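Local coordinates for sugar ABC transporter substrate-binding protein, BlMnBP1 (Bifidobacterium animalis subsp. lactis ATCC 27673, PDB 6I5R) that binds mannobiose and probably delivers such manno-oligosaccharides to its ABC transporter for uptake, at residues A[218-223]-A[382-387]. Numbering follows the deposited sequence.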
loop_
_atom_site.group_PDB
_atom_site.type_symbol
_atom_site.label_atom_id
_atom_site.label_comp_id
_atom_site.label_asym_id
_atom_site.label_seq_id
_atom_site.Cartn_x
_atom_site.Cartn_y
_atom_site.Cartn_z
ATOM N N MET A 218 -10.480 1.388 10.638
ATOM C CA MET A 218 -10.629 1.647 9.209
ATOM C C MET A 218 -12.023 1.296 8.707
ATOM O O MET A 218 -12.657 2.095 8.018
ATOM C CB MET A 218 -9.598 0.847 8.410
ATOM C CG MET A 218 -9.750 1.059 6.931
ATOM S SD MET A 218 -9.146 2.702 6.469
ATOM C CE MET A 218 -7.414 2.345 6.294
ATOM N N ASN A 219 -12.483 0.074 8.970
ATOM C CA ASN A 219 -13.716 -0.410 8.358
ATOM C C ASN A 219 -14.947 -0.200 9.224
ATOM O O ASN A 219 -16.062 -0.276 8.710
ATOM C CB ASN A 219 -13.580 -1.900 8.006
ATOM C CG ASN A 219 -12.581 -2.126 6.886
ATOM O OD1 ASN A 219 -12.577 -1.367 5.921
ATOM N ND2 ASN A 219 -11.736 -3.163 7.003
ATOM N N GLN A 220 -14.785 0.082 10.515
ATOM C CA GLN A 220 -15.943 0.281 11.372
ATOM C C GLN A 220 -16.038 1.716 11.887
ATOM O O GLN A 220 -17.060 2.381 11.687
ATOM C CB GLN A 220 -15.933 -0.698 12.557
ATOM C CG GLN A 220 -16.125 -2.143 12.139
ATOM C CD GLN A 220 -16.263 -3.106 13.315
ATOM O OE1 GLN A 220 -16.703 -2.736 14.410
ATOM N NE2 GLN A 220 -15.905 -4.346 13.087
ATOM N N VAL A 221 -14.997 2.221 12.547
ATOM C CA VAL A 221 -15.103 3.515 13.221
ATOM C C VAL A 221 -15.133 4.658 12.212
ATOM O O VAL A 221 -16.009 5.532 12.252
ATOM C CB VAL A 221 -13.943 3.698 14.218
ATOM C CG1 VAL A 221 -14.019 5.099 14.872
ATOM C CG2 VAL A 221 -13.946 2.590 15.260
ATOM N N LEU A 222 -14.142 4.696 11.332
ATOM C CA LEU A 222 -14.008 5.792 10.375
ATOM C C LEU A 222 -15.284 6.091 9.608
ATOM O O LEU A 222 -15.707 7.261 9.607
ATOM C CB LEU A 222 -12.850 5.474 9.414
ATOM C CG LEU A 222 -12.512 6.469 8.297
ATOM C CD1 LEU A 222 -12.071 7.776 8.845
ATOM C CD2 LEU A 222 -11.394 5.885 7.397
ATOM N N PRO A 223 -15.940 5.126 8.955
ATOM C CA PRO A 223 -17.138 5.447 8.173
ATOM C C PRO A 223 -18.393 5.643 9.006
ATOM O O PRO A 223 -19.427 5.995 8.437
ATOM C CB PRO A 223 -17.274 4.236 7.227
ATOM C CG PRO A 223 -16.688 3.104 8.010
ATOM C CD PRO A 223 -15.515 3.728 8.746
ATOM N N ALA A 382 -9.652 -5.205 10.899
ATOM C CA ALA A 382 -10.814 -6.050 11.081
ATOM C C ALA A 382 -11.884 -5.751 10.023
ATOM O O ALA A 382 -12.023 -4.616 9.561
ATOM C CB ALA A 382 -11.369 -5.817 12.476
ATOM N N PRO A 383 -12.653 -6.751 9.620
ATOM C CA PRO A 383 -13.776 -6.485 8.718
ATOM C C PRO A 383 -14.836 -5.684 9.446
ATOM O O PRO A 383 -14.891 -5.647 10.674
ATOM C CB PRO A 383 -14.282 -7.878 8.346
ATOM C CG PRO A 383 -13.887 -8.737 9.510
ATOM C CD PRO A 383 -12.614 -8.152 10.073
ATOM N N ALA A 384 -15.661 -5.002 8.666
ATOM C CA ALA A 384 -16.794 -4.302 9.240
ATOM C C ALA A 384 -17.757 -5.325 9.832
ATOM O O ALA A 384 -17.649 -6.524 9.576
ATOM C CB ALA A 384 -17.499 -3.455 8.178
ATOM N N LYS A 385 -18.699 -4.842 10.642
ATOM C CA LYS A 385 -19.770 -5.707 11.092
ATOM C C LYS A 385 -20.571 -6.222 9.891
ATOM O O LYS A 385 -20.535 -5.660 8.784
ATOM C CB LYS A 385 -20.685 -4.979 12.066
ATOM C CG LYS A 385 -19.900 -4.380 13.195
ATOM C CD LYS A 385 -20.726 -3.426 13.962
ATOM C CE LYS A 385 -19.874 -2.675 15.010
ATOM N NZ LYS A 385 -18.863 -3.490 15.810
ATOM N N GLU A 386 -21.300 -7.313 10.121
ATOM C CA GLU A 386 -22.055 -7.933 9.053
ATOM C C GLU A 386 -23.046 -6.932 8.462
ATOM O O GLU A 386 -23.807 -6.284 9.184
ATOM C CB GLU A 386 -22.785 -9.170 9.554
ATOM C CG GLU A 386 -23.472 -9.951 8.435
ATOM C CD GLU A 386 -22.543 -10.224 7.285
ATOM O OE1 GLU A 386 -21.542 -10.903 7.509
ATOM O OE2 GLU A 386 -22.805 -9.704 6.192
ATOM N N GLY A 387 -23.005 -6.788 7.150
ATOM C CA GLY A 387 -23.862 -5.851 6.473
ATOM C C GLY A 387 -23.250 -4.497 6.219
ATOM O O GLY A 387 -23.874 -3.683 5.538
HETATM O O HOH W 1 -11.012 -2.159 10.211
#
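Asn219 and Ala384 are the residues whose CA atoms come closest, 5.0 Å apart, where helix 217-224 meets the extended, irregular segment 382-387, part of the loop between strand 377-379 and helix 391-399. The contact is surface packing in a solute-binding protein of the periplasmic-binding-protein clan. The helix widens into a pi-type turn at 218-221, and two consecutive side chains of this turn, Asn219 and Gln220, reach the loop. This pair illustrates how primary amides can fasten a segment lacking regular structure by reading its backbone carbonyls. The ND2 of Asn219 donates to Ala382 O at 3.0 Å; the N-H points almost straight at the oxygen, yet the donor sits above the carbonyl plane. That oxygen also receives a hydrogen from a water, 2.7 Å from Ala382 O, which in turn accepts from Asn219 N. Gln220, one methylene longer, has CD anti to CA (chi2 -174°), which carries its amide out to the loop, where NE2 meets Pro383 O at 2.9 Å, within the planes of both the carbonyl and its own amide. On the other branch, OE1 takes a hydrogen bond of 2.7 Å from Lys385 NZ, which stands 41° out of the Gln220 carbonyl plane, the two chains crossing at about a right angle. Nearer the backbone, Gln220 CG packs on Ala384 CA at 3.7 Å, while Ala384 CB rests against Asn219 O. An alanine in place of Gln220 would probably leave Pro383 O and the Lys385 ammonium without these amide partners and open a gap over Ala384. With NE2 donating and OE1 accepting, the rotation of the Gln220 amide is fixed, and the Lys385 charge meets a neutral oxygen.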